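Local atomic coordinates of rhodopsin (Todarodes pacificus, PDB entry 2Z73), a protein that absorbs light through bound 11-cis-retinal in squid vision and, as the retinal isomerises, activates a G protein that signals through phospholipase C. Residues N52-Y57 / P320-A325; S263-S268 / P312-V317; F81-V86 / A306-N311; I56-K61 / Q328-V333. One frame throughout, in Å; residues are numbered along the deposited sequence.

Contact 1. Residues N52-Y57 / P320-A325. With BOG (octyl beta-D-glucopyranoside), chain C.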
# COMPACT_ATOMS: atom_id res chain seq x y z
N ASN A 52 4.82 4.75 -9.43
CA ASN A 52 3.77 3.77 -9.64
C ASN A 52 3.46 3.59 -11.11
O ASN A 52 3.05 2.51 -11.54
CB ASN A 52 2.51 4.15 -8.85
CG ASN A 52 2.66 3.86 -7.36
OD1 ASN A 52 2.91 2.72 -6.94
ND2 ASN A 52 2.50 4.90 -6.55
N GLY A 53 3.64 4.66 -11.89
CA GLY A 53 3.39 4.55 -13.32
C GLY A 53 4.38 3.57 -13.92
O GLY A 53 4.03 2.71 -14.72
N ILE A 54 5.64 3.71 -13.52
CA ILE A 54 6.69 2.84 -14.01
C ILE A 54 6.41 1.37 -13.73
O ILE A 54 6.60 0.53 -14.61
CB ILE A 54 8.04 3.20 -13.40
CG1 ILE A 54 8.39 4.65 -13.74
CG2 ILE A 54 9.10 2.25 -13.90
CD1 ILE A 54 9.76 5.07 -13.28
N VAL A 55 5.97 1.05 -12.52
CA VAL A 55 5.70 -0.33 -12.20
C VAL A 55 4.55 -0.82 -13.07
O VAL A 55 4.64 -1.88 -13.69
CB VAL A 55 5.40 -0.55 -10.67
CG1 VAL A 55 4.72 0.66 -10.08
CG2 VAL A 55 4.54 -1.80 -10.46
N ILE A 56 3.48 -0.03 -13.16
CA ILE A 56 2.36 -0.43 -14.01
C ILE A 56 2.80 -0.60 -15.47
O ILE A 56 2.43 -1.57 -16.13
CB ILE A 56 1.23 0.61 -13.98
CG1 ILE A 56 0.64 0.71 -12.57
CG2 ILE A 56 0.16 0.21 -15.01
CD1 ILE A 56 -0.50 1.71 -12.47
N TYR A 57 3.59 0.35 -15.97
CA TYR A 57 4.07 0.30 -17.35
C TYR A 57 4.93 -0.94 -17.55
O TYR A 57 4.60 -1.79 -18.37
CB TYR A 57 4.88 1.56 -17.69
CG TYR A 57 5.48 1.58 -19.09
CD1 TYR A 57 6.85 1.46 -19.27
CD2 TYR A 57 4.67 1.72 -20.21
CE1 TYR A 57 7.41 1.48 -20.54
CE2 TYR A 57 5.21 1.73 -21.49
CZ TYR A 57 6.58 1.61 -21.64
OH TYR A 57 7.14 1.62 -22.90
N PRO A 320 14.75 -8.27 -8.55
CA PRO A 320 15.59 -8.62 -9.70
C PRO A 320 14.97 -8.44 -11.09
O PRO A 320 15.45 -7.62 -11.87
CB PRO A 320 15.99 -10.06 -9.41
CG PRO A 320 14.82 -10.59 -8.64
CD PRO A 320 14.52 -9.45 -7.69
N LYS A 321 13.93 -9.21 -11.41
CA LYS A 321 13.32 -9.07 -12.72
C LYS A 321 12.93 -7.63 -12.99
O LYS A 321 13.18 -7.10 -14.08
CB LYS A 321 12.09 -9.97 -12.86
CG LYS A 321 12.42 -11.41 -13.23
CD LYS A 321 11.16 -12.26 -13.36
CE LYS A 321 11.51 -13.69 -13.72
NZ LYS A 321 10.30 -14.55 -13.82
N PHE A 322 12.34 -6.98 -12.00
CA PHE A 322 11.91 -5.59 -12.15
C PHE A 322 13.11 -4.69 -12.37
O PHE A 322 13.08 -3.79 -13.21
CB PHE A 322 11.15 -5.13 -10.90
CG PHE A 322 10.67 -3.72 -10.97
CD1 PHE A 322 9.81 -3.31 -11.98
CD2 PHE A 322 11.08 -2.79 -10.02
CE1 PHE A 322 9.35 -2.00 -12.03
CE2 PHE A 322 10.62 -1.48 -10.07
CZ PHE A 322 9.76 -1.08 -11.08
N ARG A 323 14.17 -4.92 -11.61
CA ARG A 323 15.38 -4.12 -11.74
C ARG A 323 15.99 -4.34 -13.12
O ARG A 323 16.61 -3.44 -13.69
CB ARG A 323 16.40 -4.50 -10.66
CG ARG A 323 16.13 -3.86 -9.31
CD ARG A 323 16.99 -4.48 -8.23
NE ARG A 323 18.42 -4.44 -8.54
CZ ARG A 323 19.19 -3.36 -8.47
NH1 ARG A 323 18.68 -2.19 -8.10
NH2 ARG A 323 20.48 -3.44 -8.76
N GLU A 324 15.80 -5.54 -13.65
CA GLU A 324 16.33 -5.88 -14.96
C GLU A 324 15.64 -4.94 -15.95
O GLU A 324 16.27 -4.11 -16.61
CB GLU A 324 15.97 -7.34 -15.28
CG GLU A 324 16.92 -8.06 -16.22
CD GLU A 324 16.33 -9.38 -16.70
OE1 GLU A 324 17.07 -10.20 -17.27
OE2 GLU A 324 15.10 -9.58 -16.52
N ALA A 325 14.32 -5.06 -16.02
CA ALA A 325 13.50 -4.23 -16.90
C ALA A 325 13.86 -2.75 -16.83
O ALA A 325 13.97 -2.09 -17.86
CB ALA A 325 12.02 -4.44 -16.55
C1 BOG C . 6.88 -15.58 -10.10
O1 BOG C . 6.46 -15.16 -8.87
C2 BOG C . 8.37 -15.53 -9.92
O2 BOG C . 8.88 -14.17 -9.62
C3 BOG C . 8.83 -16.00 -11.22
O3 BOG C . 10.20 -15.98 -11.07
C4 BOG C . 8.25 -17.45 -11.50
O4 BOG C . 8.68 -17.91 -12.75
C5 BOG C . 6.78 -17.45 -11.65
O5 BOG C . 6.36 -16.97 -10.38
C6 BOG C . 6.20 -18.90 -11.92
O6 BOG C . 4.68 -18.81 -12.08
C1' BOG C . 5.39 -14.34 -9.24
C2' BOG C . 4.73 -14.16 -7.97
C3' BOG C . 4.70 -12.67 -7.85
C4' BOG C . 4.91 -12.53 -6.45
C5' BOG C . 4.56 -11.11 -6.18
C6' BOG C . 5.37 -10.83 -5.05
C7' BOG C . 5.08 -9.40 -4.83
C8' BOG C . 6.28 -8.97 -4.19
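The phenyl ring of F322 is the flat group of this contact, and both V55 and I54 come up to it obliquely. V55 meets it with backbone as well as side chain: its CA lies 4.0 Å from F322 CE1, and its CB is 4.4 Å from F322 CZ. I54 adds a branch methyl at the same far end of the ring, with CG2 4.4 Å from F322 CZ. With CG anti to the backbone N (chi1 -180°), the F322 ring extends towards helix 31-61 and bridges the 8.1 Å between the CA atoms of V55 and F322. Around the pair, the F59 ring meets the F322 ring with planes at about 35°, and Y315 and L58 also touch F322. K321, one residue earlier, extends straight to the detergent octyl glucoside, where NZ makes a weak hydrogen bond of 3.1 Å to O3 of the sugar.

The contact is apolar packing: no hydrogen bond crosses, and the summed buried surface is 94 Å². Within these segments F322 alone makes the join from the 320-325 side, while the charged R323 beside it turns to E343, S316 and C337.

Contact 2. Residues S263-S268 / P312-V317. With PLM (palmitic acid), chain F; TWT (docosane), chain G.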
# COMPACT_ATOMS: atom_id res chain seq x y z
N SER A 263 7.33 -8.62 -0.11
CA SER A 263 5.94 -8.43 0.31
C SER A 263 5.84 -7.93 1.73
O SER A 263 5.05 -7.04 2.04
CB SER A 263 5.18 -9.74 0.22
OG SER A 263 5.24 -10.28 -1.08
N ILE A 264 6.65 -8.53 2.61
CA ILE A 264 6.66 -8.16 4.01
C ILE A 264 7.18 -6.76 4.22
O ILE A 264 6.65 -6.02 5.05
CB ILE A 264 7.49 -9.19 4.83
CG1 ILE A 264 6.57 -10.31 5.31
CG2 ILE A 264 8.18 -8.50 6.02
CD1 ILE A 264 7.30 -11.44 6.03
N VAL A 265 8.21 -6.38 3.48
CA VAL A 265 8.74 -5.03 3.67
C VAL A 265 7.72 -3.96 3.28
O VAL A 265 7.58 -2.95 3.97
CB VAL A 265 10.04 -4.79 2.86
CG1 VAL A 265 10.55 -3.38 3.10
CG2 VAL A 265 11.08 -5.80 3.26
N ILE A 266 6.99 -4.18 2.18
CA ILE A 266 6.01 -3.20 1.75
C ILE A 266 4.84 -3.16 2.71
O ILE A 266 4.20 -2.12 2.90
CB ILE A 266 5.53 -3.47 0.30
CG1 ILE A 266 4.82 -4.82 0.20
CG2 ILE A 266 6.73 -3.44 -0.66
CD1 ILE A 266 4.32 -5.14 -1.21
N VAL A 267 4.56 -4.31 3.33
CA VAL A 267 3.48 -4.38 4.32
C VAL A 267 3.96 -3.60 5.56
O VAL A 267 3.22 -2.80 6.12
CB VAL A 267 3.17 -5.84 4.72
CG1 VAL A 267 2.37 -5.88 6.01
CG2 VAL A 267 2.36 -6.49 3.63
N SER A 268 5.20 -3.84 5.95
CA SER A 268 5.76 -3.16 7.12
C SER A 268 5.74 -1.67 6.87
O SER A 268 5.49 -0.88 7.78
CB SER A 268 7.20 -3.60 7.35
OG SER A 268 7.34 -5.00 7.15
N PRO A 312 7.29 1.27 -5.12
CA PRO A 312 8.14 1.34 -6.31
C PRO A 312 9.64 1.45 -5.97
O PRO A 312 10.47 0.74 -6.56
CB PRO A 312 7.61 2.57 -7.04
CG PRO A 312 6.14 2.50 -6.72
CD PRO A 312 6.17 2.21 -5.23
N MET A 313 9.98 2.32 -5.03
CA MET A 313 11.38 2.46 -4.66
C MET A 313 11.87 1.17 -3.98
O MET A 313 13.01 0.75 -4.19
CB MET A 313 11.56 3.67 -3.74
CG MET A 313 11.01 4.95 -4.33
SD MET A 313 11.46 6.48 -3.47
CE MET A 313 10.17 6.58 -2.22
N ILE A 314 11.02 0.53 -3.19
CA ILE A 314 11.40 -0.71 -2.53
C ILE A 314 11.72 -1.75 -3.61
O ILE A 314 12.76 -2.42 -3.55
CB ILE A 314 10.26 -1.23 -1.61
CG1 ILE A 314 9.98 -0.22 -0.50
CG2 ILE A 314 10.65 -2.55 -0.98
CD1 ILE A 314 8.78 -0.59 0.37
N TYR A 315 10.83 -1.86 -4.59
CA TYR A 315 10.99 -2.80 -5.70
C TYR A 315 12.30 -2.57 -6.44
O TYR A 315 13.03 -3.51 -6.75
CB TYR A 315 9.86 -2.63 -6.71
CG TYR A 315 8.46 -2.92 -6.23
CD1 TYR A 315 7.38 -2.15 -6.66
CD2 TYR A 315 8.19 -4.01 -5.39
CE1 TYR A 315 6.07 -2.45 -6.29
CE2 TYR A 315 6.88 -4.32 -5.02
CZ TYR A 315 5.83 -3.53 -5.48
OH TYR A 315 4.54 -3.84 -5.12
N SER A 316 12.58 -1.30 -6.73
CA SER A 316 13.78 -0.94 -7.49
C SER A 316 15.11 -1.33 -6.86
O SER A 316 16.13 -1.39 -7.56
CB SER A 316 13.78 0.55 -7.80
OG SER A 316 14.07 1.32 -6.65
N VAL A 317 15.12 -1.59 -5.56
CA VAL A 317 16.37 -1.97 -4.88
C VAL A 317 16.42 -3.43 -4.46
O VAL A 317 17.45 -3.88 -3.97
CB VAL A 317 16.60 -1.12 -3.60
CG1 VAL A 317 16.69 0.34 -3.95
CG2 VAL A 317 15.49 -1.36 -2.60
C1 PLM F . 17.45 2.82 -6.40
O2 PLM F . 16.63 1.94 -6.63
C2 PLM F . 16.97 4.20 -5.95
C3 PLM F . 15.98 4.87 -6.92
C4 PLM F . 15.86 6.35 -6.62
C5 PLM F . 14.51 6.69 -6.08
C6 PLM F . 14.43 8.17 -5.79
C7 PLM F . 14.31 8.41 -4.30
C8 PLM F . 14.23 9.90 -3.96
C9 PLM F . 13.44 10.13 -2.68
CA PLM F . 14.18 11.01 -1.71
CB PLM F . 13.63 10.82 -0.31
CC PLM F . 13.96 12.00 0.58
CD PLM F . 13.40 11.79 1.97
CE PLM F . 14.51 11.88 2.99
CF PLM F . 14.75 10.55 3.69
CG PLM F . 15.87 10.64 4.72
C1 TWT G . 10.80 2.80 -9.37
C2 TWT G . 11.64 4.02 -9.06
C3 TWT G . 10.70 5.20 -8.89
C4 TWT G . 11.45 6.50 -8.57
C5 TWT G . 10.36 7.57 -8.43
C6 TWT G . 10.70 8.86 -9.16
C7 TWT G . 9.63 9.06 -10.25
C8 TWT G . 10.32 9.50 -11.54
C9 TWT G . 9.76 10.82 -12.09
C10 TWT G . 10.70 11.88 -11.55
C11 TWT G . 11.71 12.48 -12.53
C12 TWT G . 12.02 13.78 -11.81
C13 TWT G . 13.01 14.76 -12.42
C14 TWT G . 12.46 16.02 -11.77
C15 TWT G . 12.82 17.38 -12.34
C16 TWT G . 12.13 18.26 -11.31
C17 TWT G . 12.72 19.59 -11.03
C18 TWT G . 11.47 20.45 -10.88
C19 TWT G . 11.73 21.92 -10.58
C20 TWT G . 10.35 22.56 -10.46
C21 TWT G . 10.45 24.04 -10.16
C22 TWT G . 9.04 24.60 -10.07
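I314 and Y315 belong to the NPxxY motif of the seventh transmembrane helix, here N311-P312-M313-I314-Y315; I314 meets V265 and I266 on the sixth, and Y315 meets I266. The short segments run nearly antiparallel, at 152°, with axes 10.4 Å apart, and I266 and I314 mark the closest CA pair. The tightest side-chain approach joins I266 CG2 to I314 CD1 at 3.7 Å. The same I266 methyl also lies 4.0 Å from I314 CG2, so both branches of I314 bear on it. I314 CG2 stands anti to its own nitrogen, which brings it to V265 CG1 at 4.2 Å on the surface side. Y315 crosses I266 at about a right angle, its OH 4.1 Å from I266 CD1. Trimming I314 to an alanine would probably open a gap beside I266 CG2 and leave V265 CG1 without its mate across the helices.

Y315 also touches I73 and L76 of helix 70-87, and L76 reaches I266 as well, so three helices converge here. The opposite flank of 312-317 faces bound lipid: M313 SD lies 3.5 Å from C7 of a palmitic acid (chain F), and P312 O lies 3.5 Å from C1 of docosane. No hydrogen bond joins the two segments; they are held by aliphatic packing. The NPxxY sequence on helix seven, set here against helix six, is a class A signature; helix six moves outward on activation in this family, so this packing is probably altered in the light-activated state.

Contact 3. Residues F81-V86 / A306-N311. With PLM (palmitic acid), chain E.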
# COMPACT_ATOMS: atom_id res chain seq x y z
N PHE A 81 -0.94 4.87 -7.20
CA PHE A 81 -0.87 5.93 -8.19
C PHE A 81 -1.99 6.95 -7.93
O PHE A 81 -1.72 8.13 -7.75
CB PHE A 81 -1.05 5.37 -9.61
CG PHE A 81 -1.06 6.45 -10.66
CD1 PHE A 81 0.13 6.96 -11.15
CD2 PHE A 81 -2.25 7.00 -11.10
CE1 PHE A 81 0.13 8.00 -12.06
CE2 PHE A 81 -2.27 8.05 -12.01
CZ PHE A 81 -1.08 8.55 -12.49
N THR A 82 -3.23 6.45 -7.91
CA THR A 82 -4.41 7.28 -7.69
C THR A 82 -4.37 8.01 -6.36
O THR A 82 -4.84 9.14 -6.26
CB THR A 82 -5.72 6.43 -7.74
OG1 THR A 82 -5.64 5.48 -8.80
CG2 THR A 82 -6.93 7.33 -7.98
N PHE A 83 -3.84 7.36 -5.33
CA PHE A 83 -3.76 8.00 -4.02
C PHE A 83 -2.88 9.25 -4.14
O PHE A 83 -3.27 10.35 -3.77
CB PHE A 83 -3.13 7.06 -3.00
CG PHE A 83 -3.25 7.53 -1.59
CD1 PHE A 83 -4.26 7.03 -0.77
CD2 PHE A 83 -2.37 8.48 -1.08
CE1 PHE A 83 -4.39 7.47 0.54
CE2 PHE A 83 -2.49 8.93 0.23
CZ PHE A 83 -3.50 8.42 1.04
N SER A 84 -1.68 9.04 -4.66
CA SER A 84 -0.72 10.11 -4.83
C SER A 84 -1.25 11.24 -5.71
O SER A 84 -1.00 12.42 -5.43
CB SER A 84 0.58 9.55 -5.40
OG SER A 84 1.02 8.43 -4.64
N LEU A 85 -1.97 10.88 -6.78
CA LEU A 85 -2.52 11.88 -7.70
C LEU A 85 -3.54 12.77 -7.00
O LEU A 85 -3.36 13.99 -6.87
CB LEU A 85 -3.23 11.19 -8.87
CG LEU A 85 -3.27 11.90 -10.25
CD1 LEU A 85 -4.57 11.50 -10.95
CD2 LEU A 85 -3.19 13.41 -10.12
N VAL A 86 -4.62 12.13 -6.56
CA VAL A 86 -5.72 12.80 -5.91
C VAL A 86 -5.40 13.47 -4.58
O VAL A 86 -5.93 14.53 -4.27
CB VAL A 86 -6.89 11.82 -5.71
CG1 VAL A 86 -8.06 12.53 -5.02
CG2 VAL A 86 -7.33 11.26 -7.04
N ALA A 306 2.31 9.69 2.33
CA ALA A 306 3.50 9.35 1.56
C ALA A 306 3.63 7.84 1.39
O ALA A 306 4.32 7.37 0.49
CB ALA A 306 4.75 9.92 2.23
N SER A 307 2.95 7.08 2.24
CA SER A 307 3.02 5.62 2.14
C SER A 307 2.86 5.14 0.71
O SER A 307 3.55 4.25 0.28
CB SER A 307 1.95 4.94 3.01
OG SER A 307 2.00 3.51 2.88
N ALA A 308 1.94 5.75 -0.02
CA ALA A 308 1.68 5.33 -1.39
C ALA A 308 2.81 5.59 -2.40
O ALA A 308 2.65 5.33 -3.59
CB ALA A 308 0.39 5.97 -1.90
N ILE A 309 3.96 6.08 -1.93
CA ILE A 309 5.07 6.35 -2.84
C ILE A 309 6.28 5.49 -2.51
O ILE A 309 7.38 5.77 -3.00
CB ILE A 309 5.56 7.79 -2.74
CG1 ILE A 309 6.37 7.94 -1.44
CG2 ILE A 309 4.38 8.76 -2.80
CD1 ILE A 309 7.26 9.14 -1.39
N HIS A 310 6.11 4.45 -1.71
CA HIS A 310 7.26 3.66 -1.32
C HIS A 310 7.52 2.35 -2.03
O HIS A 310 8.66 2.06 -2.35
CB HIS A 310 7.22 3.43 0.19
CG HIS A 310 7.48 4.68 0.99
ND1 HIS A 310 6.75 5.01 2.10
CD2 HIS A 310 8.39 5.66 0.82
CE1 HIS A 310 7.19 6.16 2.59
NE2 HIS A 310 8.19 6.57 1.83
N ASN A 311 6.49 1.57 -2.30
CA ASN A 311 6.68 0.29 -2.95
C ASN A 311 7.58 0.35 -4.19
O ASN A 311 8.51 -0.43 -4.31
CB ASN A 311 5.33 -0.34 -3.31
CG ASN A 311 4.43 -0.50 -2.11
OD1 ASN A 311 4.86 -0.32 -0.97
ND2 ASN A 311 3.16 -0.83 -2.35
C1 PLM E . -2.02 -0.90 -22.31
O2 PLM E . -1.59 -0.24 -23.25
C2 PLM E . -1.32 -0.79 -20.95
C3 PLM E . -2.22 -0.26 -19.83
C4 PLM E . -1.61 0.99 -19.20
C5 PLM E . -2.32 1.37 -17.93
C6 PLM E . -1.69 2.62 -17.35
C7 PLM E . -2.66 3.31 -16.42
C8 PLM E . -2.07 4.60 -15.82
C9 PLM E . -2.83 5.05 -14.57
CA PLM E . -3.91 6.05 -14.89
CB PLM E . -5.01 5.99 -13.85
CC PLM E . -5.89 7.22 -13.89
CD PLM E . -6.99 7.14 -12.85
CE PLM E . -7.10 8.45 -12.10
CF PLM E . -8.45 9.11 -12.27
CG PLM E . -8.53 10.42 -11.50
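Facing F83 and S84 of helix 70-87, segment 306-311 begins at A306, directly after K305, the lysine that carries retinal in the native pigment. S307 turns to helix 246-286, its OG bonded to Q269 NE2. A308 carries most of the contact: its CB sits 3.8 Å from F83 CD2, approaching the ring obliquely, and 3.7 Å from S84 OG. Its carbonyl accepts a hydrogen bond from N52 ND2, drawing helix 31-61 into the join. I309 adds CG2, 3.8 Å from S84 OG; that hydroxyl is itself bonded to D80 O, so its contacts with A308 and I309 are packing. H310 N reaches back three residues to S307 O (3.2 Å), a departure from regular helix, before N311 touches D80 and L76.

On another flank of helix 70-87, F81 CG lies anti to the backbone N (chi1 177°), and C9 of a palmitic acid (chain E) sits 3.9 Å above one face of the ring. A serine in place of F81 would remove that face and is likely to leave the lipid chain poorly packed there.

An irregular turn between the retinal lysine and the NPxxY asparagine, packed on helix two, is typical of the rhodopsin family.

Contact 4. Residues I56-K61 / Q328-V333. With PLM (palmitic acid), chain E.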
# COMPACT_ATOMS: atom_id res chain seq x y z
N ILE A 56 3.48 -0.03 -13.16
CA ILE A 56 2.36 -0.43 -14.01
C ILE A 56 2.80 -0.60 -15.47
O ILE A 56 2.43 -1.57 -16.13
CB ILE A 56 1.23 0.61 -13.98
CG1 ILE A 56 0.64 0.71 -12.57
CG2 ILE A 56 0.16 0.21 -15.01
CD1 ILE A 56 -0.50 1.71 -12.47
N TYR A 57 3.59 0.35 -15.97
CA TYR A 57 4.07 0.30 -17.35
C TYR A 57 4.93 -0.94 -17.55
O TYR A 57 4.60 -1.79 -18.37
CB TYR A 57 4.88 1.56 -17.69
CG TYR A 57 5.48 1.58 -19.09
CD1 TYR A 57 6.85 1.46 -19.27
CD2 TYR A 57 4.67 1.72 -20.21
CE1 TYR A 57 7.41 1.48 -20.54
CE2 TYR A 57 5.21 1.73 -21.49
CZ TYR A 57 6.58 1.61 -21.64
OH TYR A 57 7.14 1.62 -22.90
N LEU A 58 6.01 -1.04 -16.79
CA LEU A 58 6.92 -2.18 -16.88
C LEU A 58 6.27 -3.55 -16.63
O LEU A 58 6.50 -4.49 -17.39
CB LEU A 58 8.10 -1.99 -15.92
CG LEU A 58 9.43 -1.54 -16.53
CD1 LEU A 58 9.21 -0.62 -17.71
CD2 LEU A 58 10.28 -0.86 -15.47
N PHE A 59 5.45 -3.66 -15.59
CA PHE A 59 4.82 -4.95 -15.31
C PHE A 59 3.80 -5.41 -16.35
O PHE A 59 3.71 -6.60 -16.64
CB PHE A 59 4.19 -4.96 -13.91
CG PHE A 59 5.14 -5.44 -12.82
CD1 PHE A 59 6.11 -4.60 -12.30
CD2 PHE A 59 5.05 -6.75 -12.34
CE1 PHE A 59 7.00 -5.05 -11.31
CE2 PHE A 59 5.93 -7.21 -11.36
CZ PHE A 59 6.90 -6.36 -10.84
N THR A 60 3.03 -4.49 -16.93
CA THR A 60 2.06 -4.90 -17.94
C THR A 60 2.71 -5.15 -19.30
O THR A 60 2.14 -5.84 -20.14
CB THR A 60 0.95 -3.85 -18.17
OG1 THR A 60 1.53 -2.55 -18.30
CG2 THR A 60 -0.04 -3.84 -17.03
N LYS A 61 3.92 -4.62 -19.51
CA LYS A 61 4.56 -4.78 -20.80
C LYS A 61 5.79 -5.69 -20.90
O LYS A 61 6.25 -5.97 -22.01
CB LYS A 61 4.90 -3.40 -21.36
CG LYS A 61 3.66 -2.56 -21.62
CD LYS A 61 2.71 -3.29 -22.58
CE LYS A 61 1.37 -2.58 -22.68
NZ LYS A 61 0.43 -3.31 -23.59
N GLN A 328 16.87 -1.86 -18.66
CA GLN A 328 16.60 -1.98 -20.09
C GLN A 328 15.68 -0.91 -20.66
O GLN A 328 15.59 -0.78 -21.88
CB GLN A 328 15.99 -3.36 -20.39
CG GLN A 328 16.96 -4.53 -20.30
CD GLN A 328 16.25 -5.85 -20.07
OE1 GLN A 328 16.71 -6.90 -20.52
NE2 GLN A 328 15.14 -5.82 -19.33
N THR A 329 15.00 -0.14 -19.82
CA THR A 329 14.10 0.88 -20.34
C THR A 329 14.30 2.29 -19.77
O THR A 329 14.26 3.27 -20.51
CB THR A 329 12.63 0.44 -20.16
OG1 THR A 329 12.22 0.65 -18.81
CG2 THR A 329 12.48 -1.04 -20.47
N PHE A 330 14.50 2.40 -18.47
CA PHE A 330 14.71 3.70 -17.82
C PHE A 330 15.96 3.60 -16.94
O PHE A 330 15.97 4.06 -15.79
CB PHE A 330 13.49 4.08 -16.98
CG PHE A 330 12.22 4.20 -17.78
CD1 PHE A 330 12.06 5.24 -18.69
CD2 PHE A 330 11.22 3.26 -17.65
CE1 PHE A 330 10.90 5.34 -19.47
CE2 PHE A 330 10.06 3.34 -18.42
CZ PHE A 330 9.90 4.38 -19.33
N PRO A 331 17.04 3.04 -17.48
CA PRO A 331 18.31 2.86 -16.77
C PRO A 331 18.80 3.98 -15.86
O PRO A 331 19.49 3.71 -14.89
CB PRO A 331 19.30 2.55 -17.90
CG PRO A 331 18.71 3.26 -19.07
CD PRO A 331 17.26 2.89 -18.93
N TRP A 332 18.45 5.23 -16.15
CA TRP A 332 18.94 6.30 -15.29
C TRP A 332 18.46 6.12 -13.86
O TRP A 332 19.14 6.49 -12.91
CB TRP A 332 18.52 7.69 -15.79
CG TRP A 332 17.05 7.95 -15.73
CD1 TRP A 332 16.14 7.77 -16.73
CD2 TRP A 332 16.31 8.43 -14.60
NE1 TRP A 332 14.88 8.11 -16.30
CE2 TRP A 332 14.96 8.52 -14.99
CE3 TRP A 332 16.66 8.80 -13.30
CZ2 TRP A 332 13.95 8.96 -14.12
CZ3 TRP A 332 15.66 9.23 -12.43
CH2 TRP A 332 14.32 9.31 -12.85
N VAL A 333 17.28 5.52 -13.71
CA VAL A 333 16.70 5.30 -12.40
C VAL A 333 17.55 4.41 -11.50
O VAL A 333 17.61 4.61 -10.29
CB VAL A 333 15.29 4.69 -12.50
CG1 VAL A 333 14.66 4.60 -11.12
CG2 VAL A 333 14.42 5.52 -13.42
C1 PLM E . -2.02 -0.90 -22.31
O2 PLM E . -1.59 -0.24 -23.25
C2 PLM E . -1.32 -0.79 -20.95
C3 PLM E . -2.22 -0.26 -19.83
C4 PLM E . -1.61 0.99 -19.20
C5 PLM E . -2.32 1.37 -17.93
C6 PLM E . -1.69 2.62 -17.35
C7 PLM E . -2.66 3.31 -16.42
C8 PLM E . -2.07 4.60 -15.82
C9 PLM E . -2.83 5.05 -14.57
CA PLM E . -3.91 6.05 -14.89
CB PLM E . -5.01 5.99 -13.85
CC PLM E . -5.89 7.22 -13.89
CD PLM E . -6.99 7.14 -12.85
CE PLM E . -7.10 8.45 -12.10
CF PLM E . -8.45 9.11 -12.27
CG PLM E . -8.53 10.42 -11.50
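The rings of Y57 and F330 are inclined to each other, planes at 57° and centroids 6.0 Å apart, as their side chains cross at about a right angle. Y57 CD1 lies in the plane of the F330 ring, at its edge, 3.8 Å from F330 CE2; seen from the tyrosine, that carbon arrives obliquely, and CE1 is also near it at 3.9 Å. Y57 CG anti to the backbone N (chi1 178°) swings the phenol out to this position on the surface. L58 slides past F330 in the opposite direction, its CD1 touching the same ring edge at 4.1 Å from CE2, so F330 CE2 meets an aromatic and an aliphatic neighbour side by side. The same L58 methyl lies 3.4 Å from T329 OG1, whose weak hydrogen bond goes to A325 O.

Across the helix, T60 OG1 donates to I56 O at 2.5 Å, a carbonyl that T60 N also uses. I56 CG2 meets C6 of a palmitic acid (chain E) at 3.8 Å. The join lies shortly before C336 and C337, the palmitoylated cysteines of the native protein.

With 139 Å² buried partly at the surface, it is largely apolar: no directional bond crosses, and the fit rests on the shapes of the packed carbons.

How the contacts relate
Contacts 1 and 4 are neighbours, with centres 5 Å apart: both join helix 31-61 to helix 320-329, and F322 CD1 packs 3.4 Å from F59 CE1. Contact 2 lies 12 Å from contact 1, centre to centre, and a probable hydrogen bond from R323 NH1 to S316 O (2.7 Å) ties helix 320-329 back to the NPxxY helix. Contact 3, 16 Å from contact 1, is joined to it by N52 ND2 and A308 O at 3.0 Å. It is also the one beside the chromophore, the F83 side chain being about 5 Å from retinal. Contacts 3 and 4 both touch the palmitic acid of chain E, while P312 and V333 belong to the docosane pocket.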